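PDB 2B1E: exocyst complex component EXO70 from Saccharomyces cerevisiae, which serves as a subunit of the exocyst, the complex that tethers secretory vesicles to sites of exocytosis, and takes part in assembling that complex. Local coordinates for residues S23-I28 with T42-K47; D49-D54 with T73-L78; H409-G414 with K505-S510. One frame throughout, in Å; residues are numbered along the deposited sequence.

Interaction 1: residues S23-I28 with T42-K47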
ATOM      1  N   SER A  23      70.726  -6.661   4.860  1.00 17.13           N
ATOM      2  CA  SER A  23      70.709  -7.912   5.621  1.00 17.34           C
ATOM      3  C   SER A  23      70.165  -7.682   7.019  1.00 16.46           C
ATOM      4  O   SER A  23      69.407  -8.501   7.555  1.00 16.25           O
ATOM      5  CB  SER A  23      72.115  -8.508   5.726  1.00 20.33           C
ATOM      6  OG  SER A  23      72.526  -9.094   4.503  1.00 24.26           O
ATOM      7  N   LYS A  24      70.551  -6.559   7.610  1.00 15.57           N
ATOM      8  CA  LYS A  24      70.083  -6.229   8.943  1.00 16.62           C
ATOM      9  C   LYS A  24      68.586  -5.945   8.916  1.00 16.97           C
ATOM     10  O   LYS A  24      67.855  -6.329   9.833  1.00 14.29           O
ATOM     11  CB  LYS A  24      70.867  -5.032   9.496  1.00 19.65           C
ATOM     12  CG  LYS A  24      72.357  -5.348   9.701  1.00 23.59           C
ATOM     13  CD  LYS A  24      73.083  -4.281  10.512  1.00 26.43           C
ATOM     14  CE  LYS A  24      73.232  -2.982   9.728  1.00 27.74           C
ATOM     15  NZ  LYS A  24      73.896  -1.906  10.521  1.00 28.00           N
ATOM     16  N   TYR A  25      68.115  -5.294   7.854  1.00 16.55           N
ATOM     17  CA  TYR A  25      66.696  -4.986   7.763  1.00 15.44           C
ATOM     18  C   TYR A  25      65.887  -6.262   7.577  1.00 14.24           C
ATOM     19  O   TYR A  25      64.761  -6.369   8.077  1.00 12.20           O
ATOM     20  CB  TYR A  25      66.409  -4.021   6.605  1.00 17.20           C
ATOM     21  CG  TYR A  25      66.964  -2.634   6.816  1.00 18.62           C
ATOM     22  CD1 TYR A  25      66.782  -1.968   8.024  1.00 19.29           C
ATOM     23  CD2 TYR A  25      67.675  -1.988   5.807  1.00 18.69           C
ATOM     24  CE1 TYR A  25      67.299  -0.689   8.230  1.00 21.30           C
ATOM     25  CE2 TYR A  25      68.196  -0.703   5.997  1.00 22.11           C
ATOM     26  CZ  TYR A  25      68.006  -0.063   7.211  1.00 21.28           C
ATOM     27  OH  TYR A  25      68.527   1.193   7.407  1.00 23.09           O
ATOM     28  N   GLU A  26      66.444  -7.229   6.853  1.00 15.19           N
ATOM     29  CA  GLU A  26      65.715  -8.473   6.653  1.00 13.81           C
ATOM     30  C   GLU A  26      65.546  -9.224   7.973  1.00 13.98           C
ATOM     31  O   GLU A  26      64.515  -9.851   8.216  1.00  9.67           O
ATOM     32  CB  GLU A  26      66.409  -9.387   5.648  1.00 15.91           C
ATOM     33  CG  GLU A  26      65.610 -10.675   5.420  1.00 17.59           C
ATOM     34  CD  GLU A  26      65.985 -11.416   4.149  1.00 23.30           C
ATOM     35  OE1 GLU A  26      65.210 -12.309   3.729  1.00 26.74           O
ATOM     36  OE2 GLU A  26      67.049 -11.116   3.573  1.00 24.92           O
ATOM     37  N   ILE A  27      66.569  -9.168   8.817  1.00 13.77           N
ATOM     38  CA  ILE A  27      66.508  -9.844  10.104  1.00 14.87           C
ATOM     39  C   ILE A  27      65.377  -9.231  10.924  1.00 14.91           C
ATOM     40  O   ILE A  27      64.596  -9.938  11.570  1.00 13.29           O
ATOM     41  CB  ILE A  27      67.872  -9.735  10.843  1.00 15.97           C
ATOM     42  CG1 ILE A  27      68.897 -10.612  10.114  1.00 19.04           C
ATOM     43  CG2 ILE A  27      67.721 -10.152  12.309  1.00 16.71           C
ATOM     44  CD1 ILE A  27      70.324 -10.526  10.640  1.00 17.76           C
ATOM     45  N   ILE A  28      65.271  -7.912  10.882  1.00 15.91           N
ATOM     46  CA  ILE A  28      64.207  -7.230  11.618  1.00 14.44           C
ATOM     47  C   ILE A  28      62.846  -7.667  11.078  1.00 13.36           C
ATOM     48  O   ILE A  28      61.963  -8.121  11.829  1.00 11.01           O
ATOM     49  CB  ILE A  28      64.334  -5.699  11.482  1.00 15.12           C
ATOM     50  CG1 ILE A  28      65.649  -5.229  12.113  1.00 19.05           C
ATOM     51  CG2 ILE A  28      63.145  -5.018  12.156  1.00 17.04           C
ATOM     52  CD1 ILE A  28      65.884  -3.732  12.023  1.00 17.16           C
ATOM     53  N   THR A  42      56.428  -1.148   8.228  1.00  9.63           N
ATOM     54  CA  THR A  42      56.326  -0.484   6.931  1.00 10.64           C
ATOM     55  C   THR A  42      57.461   0.510   6.744  1.00 12.82           C
ATOM     56  O   THR A  42      57.851   0.810   5.611  1.00 10.90           O
ATOM     57  CB  THR A  42      54.998   0.266   6.741  1.00  9.48           C
ATOM     58  OG1 THR A  42      54.840   1.242   7.774  1.00 10.57           O
ATOM     59  CG2 THR A  42      53.825  -0.710   6.748  1.00 10.49           C
ATOM     60  N   GLN A  43      57.991   1.024   7.851  1.00 11.35           N
ATOM     61  CA  GLN A  43      59.090   1.976   7.766  1.00 13.09           C
ATOM     62  C   GLN A  43      60.345   1.274   7.253  1.00 11.20           C
ATOM     63  O   GLN A  43      61.119   1.843   6.475  1.00 10.65           O
ATOM     64  CB  GLN A  43      59.367   2.604   9.134  1.00 16.29           C
ATOM     65  CG  GLN A  43      60.301   3.790   9.052  1.00 20.75           C
ATOM     66  CD  GLN A  43      59.828   4.810   8.028  1.00 25.41           C
ATOM     67  OE1 GLN A  43      58.687   5.295   8.086  1.00 27.44           O
ATOM     68  NE2 GLN A  43      60.701   5.140   7.080  1.00 30.57           N
ATOM     69  N   VAL A  44      60.564   0.039   7.689  1.00 10.85           N
ATOM     70  CA  VAL A  44      61.727  -0.700   7.213  1.00  9.69           C
ATOM     71  C   VAL A  44      61.562  -1.030   5.727  1.00  9.97           C
ATOM     72  O   VAL A  44      62.515  -0.945   4.950  1.00  9.14           O
ATOM     73  CB  VAL A  44      61.941  -1.992   8.012  1.00 11.13           C
ATOM     74  CG1 VAL A  44      62.991  -2.859   7.321  1.00 10.62           C
ATOM     75  CG2 VAL A  44      62.398  -1.647   9.427  1.00 10.38           C
ATOM     76  N   VAL A  45      60.353  -1.400   5.319  1.00 10.61           N
ATOM     77  CA  VAL A  45      60.135  -1.695   3.909  1.00 10.10           C
ATOM     78  C   VAL A  45      60.405  -0.410   3.102  1.00  9.92           C
ATOM     79  O   VAL A  45      60.969  -0.466   2.012  1.00  9.73           O
ATOM     80  CB  VAL A  45      58.703  -2.199   3.663  1.00  8.51           C
ATOM     81  CG1 VAL A  45      58.506  -2.512   2.188  1.00 12.67           C
ATOM     82  CG2 VAL A  45      58.456  -3.477   4.493  1.00 10.88           C
ATOM     83  N   HIS A  46      60.016   0.748   3.636  1.00 11.01           N
ATOM     84  CA  HIS A  46      60.263   2.011   2.927  1.00 11.41           C
ATOM     85  C   HIS A  46      61.780   2.214   2.749  1.00 12.66           C
ATOM     86  O   HIS A  46      62.230   2.668   1.696  1.00 11.80           O
ATOM     87  CB  HIS A  46      59.687   3.224   3.690  1.00 12.77           C
ATOM     88  CG  HIS A  46      58.192   3.346   3.629  1.00 10.17           C
ATOM     89  ND1 HIS A  46      57.471   3.139   2.474  1.00 10.24           N
ATOM     90  CD2 HIS A  46      57.287   3.693   4.578  1.00 10.29           C
ATOM     91  CE1 HIS A  46      56.189   3.352   2.712  1.00 11.48           C
ATOM     92  NE2 HIS A  46      56.050   3.689   3.982  1.00  9.25           N
ATOM     93  N   LYS A  47      62.560   1.894   3.779  1.00 12.40           N
ATOM     94  CA  LYS A  47      64.014   2.040   3.696  1.00 14.97           C
ATOM     95  C   LYS A  47      64.559   1.224   2.528  1.00 13.42           C
ATOM     96  O   LYS A  47      65.402   1.691   1.772  1.00 11.04           O
ATOM     97  CB  LYS A  47      64.690   1.566   4.989  1.00 17.19           C
ATOM     98  CG  LYS A  47      64.591   2.525   6.172  1.00 24.09           C
ATOM     99  CD  LYS A  47      65.687   3.576   6.117  1.00 29.47           C
ATOM    100  CE  LYS A  47      65.664   4.476   7.346  1.00 32.00           C
ATOM    101  NZ  LYS A  47      66.792   5.456   7.324  1.00 33.98           N
TER

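Interaction 2: residues D49-D54 with T73-L78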
ATOM      1  N   ASP A  49      62.903   0.137  -0.132  1.00 11.89           N
ATOM      2  CA  ASP A  49      62.355   0.704  -1.346  1.00 13.64           C
ATOM      3  C   ASP A  49      63.188   1.908  -1.775  1.00 14.31           C
ATOM      4  O   ASP A  49      63.596   2.016  -2.937  1.00  9.18           O
ATOM      5  CB  ASP A  49      60.908   1.131  -1.096  1.00 17.71           C
ATOM      6  CG  ASP A  49      59.994   0.773  -2.240  1.00 20.05           C
ATOM      7  OD1 ASP A  49      60.514   0.366  -3.302  1.00 21.18           O
ATOM      8  OD2 ASP A  49      58.760   0.899  -2.082  1.00 23.93           O
ATOM      9  N   ASP A  50      63.454   2.805  -0.828  1.00 13.68           N
ATOM     10  CA  ASP A  50      64.241   3.995  -1.116  1.00 13.43           C
ATOM     11  C   ASP A  50      65.683   3.610  -1.458  1.00 13.76           C
ATOM     12  O   ASP A  50      66.284   4.200  -2.355  1.00 14.44           O
ATOM     13  CB  ASP A  50      64.181   4.963   0.072  1.00 15.37           C
ATOM     14  CG  ASP A  50      62.775   5.529   0.287  1.00 16.98           C
ATOM     15  OD1 ASP A  50      62.541   6.186   1.324  1.00 14.18           O
ATOM     16  OD2 ASP A  50      61.898   5.312  -0.586  1.00 12.66           O
ATOM     17  N   MET A  51      66.232   2.608  -0.776  1.00 12.62           N
ATOM     18  CA  MET A  51      67.601   2.170  -1.070  1.00 12.73           C
ATOM     19  C   MET A  51      67.653   1.671  -2.514  1.00 13.32           C
ATOM     20  O   MET A  51      68.536   2.051  -3.281  1.00 13.68           O
ATOM     21  CB  MET A  51      68.045   1.043  -0.119  1.00 12.09           C
ATOM     22  CG  MET A  51      69.499   0.580  -0.324  1.00 11.72           C
ATOM     23  SD  MET A  51      70.024  -0.815   0.740  1.00  9.30           S
ATOM     24  CE  MET A  51      70.185   0.075   2.303  1.00 16.43           C
ATOM     25  N   LEU A  52      66.688   0.832  -2.885  1.00 13.97           N
ATOM     26  CA  LEU A  52      66.630   0.276  -4.229  1.00 15.43           C
ATOM     27  C   LEU A  52      66.568   1.397  -5.265  1.00 17.13           C
ATOM     28  O   LEU A  52      67.273   1.359  -6.275  1.00 16.25           O
ATOM     29  CB  LEU A  52      65.415  -0.646  -4.360  1.00 15.65           C
ATOM     30  CG  LEU A  52      65.107  -1.272  -5.721  1.00 15.76           C
ATOM     31  CD1 LEU A  52      66.242  -2.172  -6.154  1.00 14.65           C
ATOM     32  CD2 LEU A  52      63.814  -2.082  -5.613  1.00 18.60           C
ATOM     33  N   GLU A  53      65.735   2.397  -4.997  1.00 16.31           N
ATOM     34  CA  GLU A  53      65.588   3.539  -5.891  1.00 20.54           C
ATOM     35  C   GLU A  53      66.884   4.359  -5.981  1.00 18.46           C
ATOM     36  O   GLU A  53      67.309   4.753  -7.075  1.00 18.34           O
ATOM     37  CB  GLU A  53      64.453   4.432  -5.394  1.00 22.17           C
ATOM     38  CG  GLU A  53      64.127   5.600  -6.288  1.00 30.01           C
ATOM     39  CD  GLU A  53      63.671   5.155  -7.653  1.00 33.73           C
ATOM     40  OE1 GLU A  53      62.871   4.195  -7.729  1.00 38.50           O
ATOM     41  OE2 GLU A  53      64.104   5.767  -8.650  1.00 37.25           O
ATOM     42  N   ASP A  54      67.506   4.607  -4.831  1.00 16.60           N
ATOM     43  CA  ASP A  54      68.742   5.380  -4.786  1.00 17.64           C
ATOM     44  C   ASP A  54      69.892   4.765  -5.596  1.00 18.20           C
ATOM     45  O   ASP A  54      70.634   5.485  -6.256  1.00 19.22           O
ATOM     46  CB  ASP A  54      69.218   5.584  -3.334  1.00 17.94           C
ATOM     47  CG  ASP A  54      68.312   6.515  -2.522  1.00 17.71           C
ATOM     48  OD1 ASP A  54      67.573   7.331  -3.110  1.00 18.19           O
ATOM     49  OD2 ASP A  54      68.363   6.439  -1.276  1.00 19.64           O
ATOM     50  N   THR A  73      68.327  -7.624  -6.882  1.00 10.78           N
ATOM     51  CA  THR A  73      67.329  -8.689  -6.788  1.00 12.65           C
ATOM     52  C   THR A  73      66.928  -8.945  -5.333  1.00 11.42           C
ATOM     53  O   THR A  73      65.757  -9.175  -5.041  1.00 10.33           O
ATOM     54  CB  THR A  73      67.852 -10.000  -7.419  1.00 14.71           C
ATOM     55  OG1 THR A  73      68.149  -9.769  -8.803  1.00 13.43           O
ATOM     56  CG2 THR A  73      66.806 -11.103  -7.321  1.00 15.35           C
ATOM     57  N   HIS A  74      67.898  -8.887  -4.427  1.00 12.28           N
ATOM     58  CA  HIS A  74      67.620  -9.116  -3.016  1.00 12.16           C
ATOM     59  C   HIS A  74      66.640  -8.068  -2.490  1.00 10.65           C
ATOM     60  O   HIS A  74      65.644  -8.405  -1.860  1.00 10.87           O
ATOM     61  CB  HIS A  74      68.915  -9.076  -2.204  1.00 13.94           C
ATOM     62  CG  HIS A  74      68.714  -9.353  -0.748  1.00 14.47           C
ATOM     63  ND1 HIS A  74      69.548  -8.854   0.227  1.00 16.04           N
ATOM     64  CD2 HIS A  74      67.759 -10.062  -0.100  1.00 16.37           C
ATOM     65  CE1 HIS A  74      69.114  -9.239   1.415  1.00 19.69           C
ATOM     66  NE2 HIS A  74      68.029  -9.973   1.245  1.00 17.94           N
ATOM     67  N   LEU A  75      66.921  -6.794  -2.747  1.00  9.05           N
ATOM     68  CA  LEU A  75      66.035  -5.724  -2.307  1.00  9.52           C
ATOM     69  C   LEU A  75      64.649  -5.897  -2.938  1.00 10.50           C
ATOM     70  O   LEU A  75      63.633  -5.843  -2.254  1.00  8.21           O
ATOM     71  CB  LEU A  75      66.615  -4.355  -2.692  1.00  9.82           C
ATOM     72  CG  LEU A  75      67.813  -3.875  -1.864  1.00 13.69           C
ATOM     73  CD1 LEU A  75      68.483  -2.696  -2.555  1.00 14.20           C
ATOM     74  CD2 LEU A  75      67.334  -3.469  -0.468  1.00 15.83           C
ATOM     75  N   GLU A  76      64.610  -6.127  -4.246  1.00  8.89           N
ATOM     76  CA  GLU A  76      63.328  -6.287  -4.923  1.00 10.26           C
ATOM     77  C   GLU A  76      62.499  -7.429  -4.313  1.00  8.83           C
ATOM     78  O   GLU A  76      61.319  -7.246  -4.006  1.00  7.17           O
ATOM     79  CB  GLU A  76      63.550  -6.530  -6.423  1.00 15.80           C
ATOM     80  CG  GLU A  76      64.250  -5.371  -7.151  1.00 19.34           C
ATOM     81  CD  GLU A  76      64.636  -5.715  -8.593  1.00 22.83           C
ATOM     82  OE1 GLU A  76      64.703  -6.919  -8.934  1.00 19.79           O
ATOM     83  OE2 GLU A  76      64.885  -4.777  -9.384  1.00 25.21           O
ATOM     84  N   GLN A  77      63.115  -8.594  -4.105  1.00  7.04           N
ATOM     85  CA  GLN A  77      62.374  -9.730  -3.550  1.00  8.59           C
ATOM     86  C   GLN A  77      61.986  -9.593  -2.083  1.00  8.13           C
ATOM     87  O   GLN A  77      60.886  -9.992  -1.703  1.00  9.29           O
ATOM     88  CB  GLN A  77      63.130 -11.043  -3.775  1.00  9.08           C
ATOM     89  CG  GLN A  77      63.231 -11.449  -5.256  1.00  9.37           C
ATOM     90  CD  GLN A  77      61.880 -11.530  -5.937  1.00 11.81           C
ATOM     91  OE1 GLN A  77      60.912 -12.016  -5.361  1.00 10.63           O
ATOM     92  NE2 GLN A  77      61.808 -11.053  -7.172  1.00 10.24           N
ATOM     93  N   LEU A  78      62.873  -9.050  -1.258  1.00  8.56           N
ATOM     94  CA  LEU A  78      62.565  -8.857   0.160  1.00  8.71           C
ATOM     95  C   LEU A  78      61.378  -7.904   0.304  1.00 11.16           C
ATOM     96  O   LEU A  78      60.521  -8.087   1.175  1.00  9.60           O
ATOM     97  CB  LEU A  78      63.794  -8.308   0.894  1.00  8.42           C
ATOM     98  CG  LEU A  78      63.641  -8.001   2.389  1.00  7.98           C
ATOM     99  CD1 LEU A  78      63.184  -9.250   3.163  1.00  8.64           C
ATOM    100  CD2 LEU A  78      64.981  -7.497   2.912  1.00 10.13           C
TER

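Interaction 3: residues H409-G414 with K505-S510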
ATOM      1  N   HIS A 409     -40.580  -1.835 -10.371  1.00 14.27           N
ATOM      2  CA  HIS A 409     -40.222  -2.573  -9.162  1.00 13.33           C
ATOM      3  C   HIS A 409     -39.366  -1.788  -8.172  1.00 11.20           C
ATOM      4  O   HIS A 409     -38.548  -2.372  -7.463  1.00  9.41           O
ATOM      5  CB  HIS A 409     -39.468  -3.839  -9.579  1.00 12.84           C
ATOM      6  CG  HIS A 409     -40.182  -4.637 -10.624  1.00 14.94           C
ATOM      7  ND1 HIS A 409     -41.145  -5.570 -10.313  1.00  9.22           N
ATOM      8  CD2 HIS A 409     -40.125  -4.590 -11.977  1.00 13.01           C
ATOM      9  CE1 HIS A 409     -41.658  -6.060 -11.429  1.00 14.32           C
ATOM     10  NE2 HIS A 409     -41.056  -5.483 -12.453  1.00  9.79           N
ATOM     11  N   LYS A 410     -39.558  -0.479  -8.107  1.00 12.29           N
ATOM     12  CA  LYS A 410     -38.733   0.335  -7.224  1.00 13.78           C
ATOM     13  C   LYS A 410     -38.835  -0.017  -5.748  1.00 13.69           C
ATOM     14  O   LYS A 410     -37.839   0.038  -5.027  1.00 13.71           O
ATOM     15  CB  LYS A 410     -39.026   1.821  -7.463  1.00 13.79           C
ATOM     16  CG  LYS A 410     -38.666   2.252  -8.886  1.00 15.20           C
ATOM     17  CD  LYS A 410     -38.706   3.758  -9.097  1.00 16.21           C
ATOM     18  CE  LYS A 410     -40.131   4.271  -9.163  1.00 14.93           C
ATOM     19  NZ  LYS A 410     -40.900   3.539 -10.193  1.00 17.04           N
ATOM     20  N   GLN A 411     -40.022  -0.401  -5.295  1.00 13.04           N
ATOM     21  CA  GLN A 411     -40.184  -0.740  -3.888  1.00 12.76           C
ATOM     22  C   GLN A 411     -39.302  -1.923  -3.499  1.00 11.27           C
ATOM     23  O   GLN A 411     -38.556  -1.844  -2.526  1.00  6.10           O
ATOM     24  CB  GLN A 411     -41.655  -1.047  -3.566  1.00 12.94           C
ATOM     25  CG  GLN A 411     -41.884  -1.415  -2.092  1.00 12.31           C
ATOM     26  CD  GLN A 411     -43.357  -1.469  -1.732  1.00 13.78           C
ATOM     27  OE1 GLN A 411     -44.142  -2.163  -2.379  1.00 15.48           O
ATOM     28  NE2 GLN A 411     -43.737  -0.735  -0.698  1.00 10.81           N
ATOM     29  N   ARG A 412     -39.379  -3.007  -4.272  1.00  8.60           N
ATOM     30  CA  ARG A 412     -38.581  -4.206  -4.002  1.00  9.58           C
ATOM     31  C   ARG A 412     -37.084  -3.993  -4.217  1.00 10.01           C
ATOM     32  O   ARG A 412     -36.268  -4.455  -3.415  1.00 10.16           O
ATOM     33  CB  ARG A 412     -39.047  -5.379  -4.877  1.00 11.52           C
ATOM     34  CG  ARG A 412     -38.187  -6.623  -4.672  1.00 12.97           C
ATOM     35  CD  ARG A 412     -38.576  -7.826  -5.524  1.00 11.55           C
ATOM     36  NE  ARG A 412     -37.663  -8.934  -5.233  1.00 13.78           N
ATOM     37  CZ  ARG A 412     -37.714 -10.137  -5.796  1.00 15.59           C
ATOM     38  NH1 ARG A 412     -38.643 -10.419  -6.704  1.00 13.93           N
ATOM     39  NH2 ARG A 412     -36.832 -11.062  -5.449  1.00 15.51           N
ATOM     40  N   ILE A 413     -36.723  -3.324  -5.313  1.00  8.21           N
ATOM     41  CA  ILE A 413     -35.322  -3.058  -5.594  1.00 10.50           C
ATOM     42  C   ILE A 413     -34.772  -2.148  -4.495  1.00 10.91           C
ATOM     43  O   ILE A 413     -33.653  -2.349  -4.008  1.00 11.41           O
ATOM     44  CB  ILE A 413     -35.146  -2.398  -6.986  1.00 10.83           C
ATOM     45  CG1 ILE A 413     -35.496  -3.413  -8.081  1.00 12.30           C
ATOM     46  CG2 ILE A 413     -33.714  -1.880  -7.141  1.00 12.08           C
ATOM     47  CD1 ILE A 413     -35.724  -2.794  -9.487  1.00 13.69           C
ATOM     48  N   GLY A 414     -35.567  -1.166  -4.082  1.00 10.21           N
ATOM     49  CA  GLY A 414     -35.120  -0.278  -3.019  1.00 11.37           C
ATOM     50  C   GLY A 414     -34.820  -1.055  -1.745  1.00 11.36           C
ATOM     51  O   GLY A 414     -33.803  -0.833  -1.081  1.00 11.90           O
ATOM     52  N   LYS A 505     -45.936  -5.006   3.134  1.00 12.72           N
ATOM     53  CA  LYS A 505     -45.771  -6.035   4.164  1.00 13.68           C
ATOM     54  C   LYS A 505     -44.743  -7.087   3.765  1.00 13.47           C
ATOM     55  O   LYS A 505     -44.170  -7.761   4.619  1.00 13.33           O
ATOM     56  CB  LYS A 505     -47.113  -6.716   4.457  1.00 12.88           C
ATOM     57  CG  LYS A 505     -48.080  -5.846   5.246  1.00 14.13           C
ATOM     58  CD  LYS A 505     -49.404  -6.555   5.468  1.00 16.43           C
ATOM     59  CE  LYS A 505     -50.433  -5.641   6.128  1.00 17.90           C
ATOM     60  NZ  LYS A 505     -51.745  -6.348   6.260  1.00 15.76           N
ATOM     61  N   GLN A 506     -44.495  -7.210   2.467  1.00 14.43           N
ATOM     62  CA  GLN A 506     -43.537  -8.195   1.958  1.00 15.54           C
ATOM     63  C   GLN A 506     -42.073  -7.811   2.179  1.00 17.57           C
ATOM     64  O   GLN A 506     -41.177  -8.630   1.972  1.00 17.78           O
ATOM     65  CB  GLN A 506     -43.779  -8.426   0.456  1.00 10.81           C
ATOM     66  CG  GLN A 506     -45.256  -8.619   0.091  1.00 14.59           C
ATOM     67  CD  GLN A 506     -45.493  -8.813  -1.403  1.00 17.26           C
ATOM     68  OE1 GLN A 506     -44.685  -8.395  -2.228  1.00 22.19           O
ATOM     69  NE2 GLN A 506     -46.614  -9.423  -1.753  1.00 16.53           N
ATOM     70  N   TYR A 507     -41.825  -6.577   2.610  1.00 17.18           N
ATOM     71  CA  TYR A 507     -40.456  -6.116   2.822  1.00 19.88           C
ATOM     72  C   TYR A 507     -40.230  -5.679   4.261  1.00 21.16           C
ATOM     73  O   TYR A 507     -40.642  -4.601   4.664  1.00 22.06           O
ATOM     74  CB  TYR A 507     -40.156  -4.972   1.851  1.00 18.79           C
ATOM     75  CG  TYR A 507     -40.556  -5.326   0.438  1.00 18.76           C
ATOM     76  CD1 TYR A 507     -39.902  -6.343  -0.253  1.00 18.76           C
ATOM     77  CD2 TYR A 507     -41.657  -4.718  -0.170  1.00 18.92           C
ATOM     78  CE1 TYR A 507     -40.338  -6.757  -1.512  1.00 18.60           C
ATOM     79  CE2 TYR A 507     -42.098  -5.124  -1.432  1.00 18.07           C
ATOM     80  CZ  TYR A 507     -41.438  -6.145  -2.090  1.00 17.48           C
ATOM     81  OH  TYR A 507     -41.890  -6.580  -3.313  1.00 19.69           O
ATOM     82  N   LYS A 508     -39.559  -6.521   5.036  1.00 22.10           N
ATOM     83  CA  LYS A 508     -39.322  -6.207   6.434  1.00 22.59           C
ATOM     84  C   LYS A 508     -37.875  -5.819   6.701  1.00 21.29           C
ATOM     85  O   LYS A 508     -36.976  -6.664   6.684  1.00 18.53           O
ATOM     86  CB  LYS A 508     -39.745  -7.402   7.299  1.00 26.52           C
ATOM     87  CG  LYS A 508     -41.216  -7.803   7.092  1.00 30.04           C
ATOM     88  CD  LYS A 508     -41.646  -8.964   7.989  1.00 33.61           C
ATOM     89  CE  LYS A 508     -43.041  -9.485   7.616  1.00 33.83           C
ATOM     90  NZ  LYS A 508     -44.125  -8.457   7.708  1.00 35.57           N
ATOM     91  N   LEU A 509     -37.653  -4.523   6.920  1.00 20.95           N
ATOM     92  CA  LEU A 509     -36.314  -4.018   7.200  1.00 23.31           C
ATOM     93  C   LEU A 509     -35.944  -4.408   8.625  1.00 25.44           C
ATOM     94  O   LEU A 509     -36.810  -4.508   9.492  1.00 26.38           O
ATOM     95  CB  LEU A 509     -36.266  -2.493   7.042  1.00 22.18           C
ATOM     96  CG  LEU A 509     -36.445  -1.917   5.632  1.00 22.17           C
ATOM     97  CD1 LEU A 509     -36.657  -0.404   5.700  1.00 22.91           C
ATOM     98  CD2 LEU A 509     -35.223  -2.243   4.786  1.00 21.61           C
ATOM     99  N   SER A 510     -34.656  -4.628   8.860  1.00 27.31           N
ATOM    100  CA  SER A 510     -34.175  -5.014  10.179  1.00 28.30           C
ATOM    101  C   SER A 510     -33.647  -3.811  10.955  1.00 26.82           C
ATOM    102  O   SER A 510     -33.903  -3.672  12.154  1.00 28.02           O
ATOM    103  CB  SER A 510     -33.069  -6.060  10.041  1.00 29.09           C
ATOM    104  OG  SER A 510     -33.513  -7.171   9.277  1.00 32.40           O
TER
HETATM  105  O   HOH W   1     -43.667  -4.793  -4.472  1.00 23.00           O

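Interaction 1: residues S23-I28 with T42-K47
Y25 and V44 meet where helix 15-30 and helix 38-56, the first two long helices of this all-helical rod, form an antiparallel pair near the N-terminal end. The two short segments run in nearly opposite directions, 157° apart, and their axes come no closer than 10.3 Å. Y25 and V44 bridge the gap between them.

The tight part is the meeting of Y25 with V44, whose CA atoms are the nearest pair across the contact. CG1 of V44 lies 3.7 Å from CB of Y25 and also reaches CG and CD1, so one methyl fills the angle where the ring leaves its helix. It is put there by the first torsion of V44 (chi1 169°), which swings CG1 opposite the backbone N. The second methyl, CG2, faces I28, but at 4.4 Å from CG2 of I28 it is only loosely met. A branched valine suits the spot because its two short branches reach Y25 and I28, neighbours one turn apart.

The other side opens toward solvent. There the tyrosine ring passes K47 at a slant, with CB of K47 lying obliquely beside it. Lysine fits this margin: its methylenes lie loosely beside the ring and its hydroxyl, while the ammonium group travels on, away from the facing helix. Tyrosine is equally apt, keeping its carbons against the neighbouring helix and its hydroxyl at the periphery. No hydrogen bond spans the two segments; the phenol oxygen OH of Y25 simply rests 3.9 Å from the methylene CD of K47.

Interaction 2: residues D49-D54 with T73-L78
Antiparallel helix packing in the N-terminal helical bundle brings helix 38-56 against helix 66-94, and here L52 and M51 of the first meet L75 and E76 of the second. The segment axes approach to 9.6 Å, with their directions 147° apart.

L75 is the hub. With its CG opposite the carbonyl carbon (chi1 -74°), the side chain extends to the facing helix, where methyl CD1 settles 3.9 Å from CA of L52, against the backbone itself. Its other methyl, CD2, lies 4.0 Å from SD of M51, whose side chain is nearly perpendicular to that of L75. The two leucines point past one another, each toward the other's helix, and CD1 of L52 comes 4.1 Å from CB of L75. Methionine suits the inner side: its unbranched, bendable chain carries sulfur to L75 and also touches L18 of helix 15-30, the third helix of this corner, which likewise meets L75 through A22.

Toward the edge, CD2 of L52 touches CG of E76 at 3.7 Å. Glutamate works there because its methylenes can join the apolar surface while the carboxylate is carried farther out by an extended chain.

With no hydrogen bond or salt bridge across the two segments, the contact relies on shape and on the burial of hydrocarbon and sulfur, the one charged participant lending only its aliphatic part.

Interaction 3: residues H409-G414 with K505-S510
Apolar contact carries most of the meeting between Y507 and R412. CA of R412 stands over one face of the Y507 ring, 4.3 Å from its centroid and 26° off the normal, a CH-pi contact. CB of R412 lies 3.5 Å from OH of Y507, and CG of R412 is 3.8 Å from CE1 of Y507. The fully extended arginine chain runs transverse to the tyrosine and takes its charged end onward to N307, which accepts a hydrogen bond from NE. Arginine thus offers methylenes to the ring and keeps its guanidinium for another loop.

Q411 adds its own carbons, CG touching CE2 of Y507 at 3.8 Å. Its OE1 is at the ring edge, near the plane, 3.7 Å from CE2 of Y507, with the amide turned 48° from the ring.

The contact seats the loop between helices 483-504 and 512-537 of the C-terminal helical region on the first turn of helix 410-429; farther along that helix, F415 also meets the tyrosine ring.

The polar link between these two segments is a single water. It lies in the ring plane, 2.8 Å from OH of Y507, and gives a weak bond to OE1 of Q411. Were Y507 an alanine, the CA of R412 would probably lose the ring that covers it, and the water its phenolic partner. Glutamine suits its place: its carbonyl faces the water and ring edge while its amide N-H, on NE2, reaches OG1 of T504.

Overall arrangement
From the N terminus, interaction 1 comes first, joining helix 15-30 to helix 38-56 and closing a short connection of 13 residues. Interaction 2 follows in series, tying the later part of helix 38-56 to helix 66-94 across 18 residues. The shared helix makes the two neighbours, with centres about 10 Å apart, and E26 touches H74 and L78 directly, so helices 15-30 and 66-94 meet as well. Interaction 3 opens far later and closes a 90-residue, mostly helical excursion in the C-terminal region. None nests within or crosses another. The centre of interaction 3 lies about 103 Å from that of interaction 1, on the opposite side of the chain's centre.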